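Local atomic coordinates of putative pectin lyase (PDB entry 7CHU), a protein that serves as a trimeric tailspike of a deep-sea thermophilic bacteriophage and probably recognises, and perhaps cleaves, polysaccharide on the host surface. Residues F321-K332 and F343-T354. Numbering follows the deposited sequence.
Sequences FYQCNNDFIKVK and FYNCTGYFVNLT
The Phe-328 ring reaches across to the next turn, held between Cys-346 CB over one face, 3.7 Å from the ring centroid, and Phe-321 CB of its own segment over the other. Phe-328 CG lies anti to its own carbonyl carbon (chi1 -86°), which sends the ring inward until Phe-328 CD2 meets Phe-343 CD1 at 3.6 Å and Phe-350 CD1 comes up at the ring edge. Phe-321 and Phe-343 point the same way, their nearly parallel rings slid so far apart that they barely overlap. Phe-289 stacks on Phe-321 and continues the row. Such rows of like residues on successive turns mark a right-handed parallel beta-helix, the fold of pectate lyase-like proteins: strands 321-324 and 329-331 run parallel to 343-346 and 351-353, one turn on. Beyond the aromatic cluster, Val-331 CG2 rests on Leu-353 CD2 at 3.8 Å. The opposite face, with Tyr-322, Tyr-344, Lys-330 and Asn-352, is more open and polar. There Tyr-322 CD1 touches the edge of the Tyr-344 ring, and Tyr-344 also packs on Arg-335 of a second subunit. Next to this pair, where the chain turns, Asn-345 ND2 gives a 2.7 Å hydrogen bond to Gln-323 OE1, leaving the amide planes 44° apart. At the bend the buried Asp-327 uses both oxygens: OD1 takes Tyr-349 N on its anti lone pair, while OD2 receives Asn-352 ND2 at 2.9 Å and forms a salt bridge with Lys-330 NZ at 2.8 Å, the two donors arriving from opposite faces of the carboxylate. Farther along, Val-331 O accepts from both Thr-354 N and, at 2.6 Å, Thr-354 OG1.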
loop_
_atom_site.group_PDB
_atom_site.type_symbol
_atom_site.label_atom_id
_atom_site.label_comp_id
_atom_site.label_asym_id
_atom_site.label_seq_id
_atom_site.Cartn_x
_atom_site.Cartn_y
_atom_site.Cartn_z
ATOM N N PHE A 321 -14.528 -2.293 -4.978
ATOM C CA PHE A 321 -15.947 -2.116 -4.696
ATOM C C PHE A 321 -16.750 -3.033 -5.603
ATOM O O PHE A 321 -16.527 -3.043 -6.822
ATOM C CB PHE A 321 -16.381 -0.665 -4.940
ATOM C CG PHE A 321 -15.836 0.312 -3.929
ATOM C CD1 PHE A 321 -14.549 0.842 -4.077
ATOM C CD2 PHE A 321 -16.610 0.698 -2.838
ATOM C CE1 PHE A 321 -14.033 1.737 -3.139
ATOM C CE2 PHE A 321 -16.109 1.605 -1.892
ATOM C CZ PHE A 321 -14.830 2.131 -2.046
ATOM N N TYR A 322 -17.700 -3.773 -5.027
ATOM C CA TYR A 322 -18.504 -4.690 -5.829
ATOM C C TYR A 322 -19.895 -4.847 -5.231
ATOM O O TYR A 322 -20.033 -5.028 -4.017
ATOM C CB TYR A 322 -17.809 -6.058 -5.944
ATOM C CG TYR A 322 -18.715 -7.167 -6.411
ATOM C CD1 TYR A 322 -19.193 -7.194 -7.706
ATOM C CD2 TYR A 322 -19.113 -8.168 -5.543
ATOM C CE1 TYR A 322 -20.035 -8.205 -8.129
ATOM C CE2 TYR A 322 -19.945 -9.175 -5.948
ATOM C CZ TYR A 322 -20.398 -9.197 -7.245
ATOM O OH TYR A 322 -21.246 -10.203 -7.639
ATOM N N GLN A 323 -20.915 -4.767 -6.094
ATOM C CA GLN A 323 -22.295 -5.127 -5.781
ATOM C C GLN A 323 -22.908 -4.253 -4.681
ATOM O O GLN A 323 -22.916 -4.634 -3.503
ATOM C CB GLN A 323 -22.371 -6.606 -5.398
ATOM C CG GLN A 323 -23.772 -7.235 -5.469
ATOM C CD GLN A 323 -24.194 -7.602 -6.901
ATOM O OE1 GLN A 323 -23.577 -7.165 -7.871
ATOM N NE2 GLN A 323 -25.276 -8.369 -7.029
ATOM N N CYS A 324 -23.399 -3.063 -5.065
ATOM C CA CYS A 324 -24.035 -2.085 -4.145
ATOM C C CYS A 324 -25.370 -1.557 -4.624
ATOM O O CYS A 324 -25.475 -1.044 -5.733
ATOM C CB CYS A 324 -23.056 -0.936 -3.903
ATOM S SG CYS A 324 -23.680 0.412 -2.880
ATOM N N ASN A 325 -26.385 -1.653 -3.774
ATOM C CA ASN A 325 -27.698 -1.119 -4.104
ATOM C C ASN A 325 -27.806 0.359 -3.719
ATOM O O ASN A 325 -28.708 0.754 -2.981
ATOM C CB ASN A 325 -28.768 -1.944 -3.383
ATOM C CG ASN A 325 -30.177 -1.564 -3.784
ATOM O OD1 ASN A 325 -30.407 -1.009 -4.860
ATOM N ND2 ASN A 325 -31.136 -1.867 -2.916
ATOM N N ASN A 326 -26.908 1.173 -4.271
ATOM C CA ASN A 326 -26.756 2.588 -3.920
ATOM C C ASN A 326 -25.520 3.121 -4.639
ATOM O O ASN A 326 -25.030 2.482 -5.569
ATOM C CB ASN A 326 -26.629 2.789 -2.404
ATOM C CG ASN A 326 -27.087 4.171 -1.958
ATOM O OD1 ASN A 326 -26.356 5.151 -2.088
ATOM N ND2 ASN A 326 -28.306 4.248 -1.436
ATOM N N ASP A 327 -25.042 4.304 -4.267
ATOM C CA ASP A 327 -23.728 4.745 -4.726
ATOM C C ASP A 327 -22.679 3.920 -3.996
ATOM O O ASP A 327 -22.851 3.596 -2.821
ATOM C CB ASP A 327 -23.500 6.231 -4.448
ATOM C CG ASP A 327 -24.653 7.096 -4.910
ATOM O OD1 ASP A 327 -25.044 6.993 -6.093
ATOM O OD2 ASP A 327 -25.167 7.883 -4.087
ATOM N N PHE A 328 -21.605 3.554 -4.681
ATOM C CA PHE A 328 -20.524 2.881 -3.996
ATOM C C PHE A 328 -19.861 3.803 -2.954
ATOM O O PHE A 328 -19.580 3.378 -1.833
ATOM C CB PHE A 328 -19.419 2.482 -5.000
ATOM C CG PHE A 328 -19.636 1.154 -5.685
ATOM C CD1 PHE A 328 -19.834 -0.005 -4.952
ATOM C CD2 PHE A 328 -19.612 1.063 -7.073
ATOM C CE1 PHE A 328 -20.024 -1.222 -5.585
ATOM C CE2 PHE A 328 -19.801 -0.151 -7.711
ATOM C CZ PHE A 328 -20.009 -1.295 -6.965
ATOM N N ILE A 329 -19.614 5.062 -3.333
ATOM C CA ILE A 329 -19.064 6.062 -2.423
ATOM C C ILE A 329 -19.947 7.295 -2.520
ATOM O O ILE A 329 -19.974 7.960 -3.561
ATOM C CB ILE A 329 -17.608 6.441 -2.739
ATOM C CG1 ILE A 329 -16.705 5.202 -2.841
ATOM C CG2 ILE A 329 -17.057 7.398 -1.651
ATOM C CD1 ILE A 329 -15.293 5.522 -3.263
ATOM N N LYS A 330 -20.634 7.633 -1.429
ATOM C CA LYS A 330 -21.482 8.823 -1.369
ATOM C C LYS A 330 -20.731 9.885 -0.575
ATOM O O LYS A 330 -20.522 9.732 0.633
ATOM C CB LYS A 330 -22.820 8.479 -0.726
ATOM C CG LYS A 330 -23.894 9.507 -0.862
ATOM C CD LYS A 330 -25.111 9.098 -0.029
ATOM C CE LYS A 330 -26.424 9.262 -0.773
ATOM N NZ LYS A 330 -26.676 8.157 -1.774
ATOM N N VAL A 331 -20.279 10.934 -1.260
ATOM C CA VAL A 331 -19.359 11.910 -0.680
ATOM C C VAL A 331 -20.135 13.145 -0.244
ATOM O O VAL A 331 -20.944 13.687 -1.010
ATOM C CB VAL A 331 -18.257 12.307 -1.680
ATOM C CG1 VAL A 331 -17.332 13.376 -1.074
ATOM C CG2 VAL A 331 -17.461 11.072 -2.151
ATOM N N LYS A 332 -19.847 13.616 0.973
ATOM C CA LYS A 332 -20.249 14.923 1.453
ATOM C C LYS A 332 -18.997 15.469 2.125
ATOM O O LYS A 332 -18.785 15.291 3.330
ATOM C CB LYS A 332 -21.440 14.841 2.416
ATOM C CG LYS A 332 -21.905 16.198 3.015
ATOM C CD LYS A 332 -22.906 15.921 4.155
ATOM C CE LYS A 332 -23.405 17.188 4.824
ATOM N NZ LYS A 332 -22.349 17.875 5.609
ATOM N N PHE A 343 -14.637 -0.437 -9.500
ATOM C CA PHE A 343 -16.043 -0.456 -9.126
ATOM C C PHE A 343 -16.791 -1.385 -10.068
ATOM O O PHE A 343 -16.682 -1.241 -11.291
ATOM C CB PHE A 343 -16.656 0.945 -9.229
ATOM C CG PHE A 343 -15.919 2.000 -8.464
ATOM C CD1 PHE A 343 -16.265 2.267 -7.129
ATOM C CD2 PHE A 343 -14.930 2.764 -9.077
ATOM C CE1 PHE A 343 -15.616 3.271 -6.402
ATOM C CE2 PHE A 343 -14.253 3.764 -8.376
ATOM C CZ PHE A 343 -14.595 4.027 -7.022
ATOM N N TYR A 344 -17.549 -2.325 -9.519
ATOM C CA TYR A 344 -18.294 -3.257 -10.362
ATOM C C TYR A 344 -19.707 -3.452 -9.820
ATOM O O TYR A 344 -19.902 -4.136 -8.812
ATOM C CB TYR A 344 -17.567 -4.599 -10.476
ATOM C CG TYR A 344 -18.135 -5.484 -11.552
ATOM C CD1 TYR A 344 -17.738 -5.341 -12.883
ATOM C CD2 TYR A 344 -19.074 -6.457 -11.244
ATOM C CE1 TYR A 344 -18.263 -6.162 -13.875
ATOM C CE2 TYR A 344 -19.602 -7.275 -12.226
ATOM C CZ TYR A 344 -19.188 -7.125 -13.538
ATOM O OH TYR A 344 -19.722 -7.920 -14.523
ATOM N N ASN A 345 -20.686 -2.872 -10.523
ATOM C CA ASN A 345 -22.111 -3.156 -10.374
ATOM C C ASN A 345 -22.744 -2.443 -9.188
ATOM O O ASN A 345 -22.808 -2.996 -8.086
ATOM C CB ASN A 345 -22.382 -4.657 -10.265
ATOM C CG ASN A 345 -23.737 -5.028 -10.815
ATOM O OD1 ASN A 345 -24.248 -4.359 -11.712
ATOM N ND2 ASN A 345 -24.339 -6.077 -10.275
ATOM N N CYS A 346 -23.255 -1.231 -9.416
ATOM C CA CYS A 346 -24.065 -0.547 -8.419
ATOM C C CYS A 346 -25.281 0.096 -9.088
ATOM O O CYS A 346 -25.355 0.227 -10.313
ATOM C CB CYS A 346 -23.260 0.510 -7.678
ATOM S SG CYS A 346 -22.719 1.881 -8.776
ATOM N N THR A 347 -26.247 0.475 -8.266
ATOM C CA THR A 347 -27.471 1.083 -8.766
ATOM C C THR A 347 -27.359 2.600 -8.894
ATOM O O THR A 347 -28.138 3.194 -9.636
ATOM C CB THR A 347 -28.653 0.713 -7.852
ATOM O OG1 THR A 347 -28.477 1.307 -6.566
ATOM C CG2 THR A 347 -28.742 -0.779 -7.655
ATOM N N GLY A 348 -26.391 3.233 -8.222
ATOM C CA GLY A 348 -26.171 4.665 -8.351
ATOM C C GLY A 348 -24.904 5.017 -9.107
ATOM O O GLY A 348 -24.528 4.324 -10.056
ATOM N N TYR A 349 -24.233 6.090 -8.699
ATOM C CA TYR A 349 -22.915 6.423 -9.212
ATOM C C TYR A 349 -21.847 5.604 -8.494
ATOM O O TYR A 349 -22.041 5.159 -7.360
ATOM C CB TYR A 349 -22.618 7.902 -9.008
ATOM C CG TYR A 349 -23.652 8.809 -9.615
ATOM C CD1 TYR A 349 -23.582 9.149 -10.956
ATOM C CD2 TYR A 349 -24.694 9.351 -8.838
ATOM C CE1 TYR A 349 -24.513 10.007 -11.534
ATOM C CE2 TYR A 349 -25.644 10.215 -9.407
ATOM C CZ TYR A 349 -25.545 10.524 -10.755
ATOM O OH TYR A 349 -26.459 11.367 -11.346
ATOM N N PHE A 350 -20.700 5.421 -9.169
ATOM C CA PHE A 350 -19.528 4.916 -8.465
ATOM C C PHE A 350 -19.146 5.886 -7.358
ATOM O O PHE A 350 -18.926 5.479 -6.214
ATOM C CB PHE A 350 -18.332 4.712 -9.402
ATOM C CG PHE A 350 -18.554 3.672 -10.482
ATOM C CD1 PHE A 350 -19.531 2.695 -10.349
ATOM C CD2 PHE A 350 -17.770 3.687 -11.634
ATOM C CE1 PHE A 350 -19.731 1.756 -11.348
ATOM C CE2 PHE A 350 -17.950 2.746 -12.638
ATOM C CZ PHE A 350 -18.937 1.779 -12.501
ATOM N N VAL A 351 -19.077 7.180 -7.691
ATOM C CA VAL A 351 -18.711 8.252 -6.760
ATOM C C VAL A 351 -19.726 9.375 -6.935
ATOM O O VAL A 351 -19.804 9.990 -8.006
ATOM C CB VAL A 351 -17.283 8.786 -6.988
ATOM C CG1 VAL A 351 -16.958 9.905 -6.022
ATOM C CG2 VAL A 351 -16.201 7.663 -6.850
ATOM N N ASN A 352 -20.502 9.642 -5.886
ATOM C CA ASN A 352 -21.546 10.661 -5.895
ATOM C C ASN A 352 -21.034 11.821 -5.049
ATOM O O ASN A 352 -21.016 11.736 -3.822
ATOM C CB ASN A 352 -22.853 10.093 -5.354
ATOM C CG ASN A 352 -24.037 11.044 -5.550
ATOM O OD1 ASN A 352 -23.864 12.165 -6.032
ATOM N ND2 ASN A 352 -25.236 10.592 -5.171
ATOM N N LEU A 353 -20.584 12.885 -5.707
ATOM C CA LEU A 353 -20.097 14.078 -5.022
ATOM C C LEU A 353 -21.318 14.951 -4.717
ATOM O O LEU A 353 -21.803 15.691 -5.581
ATOM C CB LEU A 353 -19.047 14.783 -5.877
ATOM C CG LEU A 353 -17.871 13.878 -6.339
ATOM C CD1 LEU A 353 -16.945 14.555 -7.316
ATOM C CD2 LEU A 353 -17.058 13.340 -5.138
ATOM N N THR A 354 -21.843 14.842 -3.489
ATOM C CA THR A 354 -23.098 15.504 -3.145
ATOM C C THR A 354 -22.873 16.912 -2.594
ATOM O O THR A 354 -21.805 17.246 -2.068
ATOM C CB THR A 354 -23.905 14.690 -2.122
ATOM O OG1 THR A 354 -23.297 14.780 -0.836
ATOM C CG2 THR A 354 -24.001 13.232 -2.522
#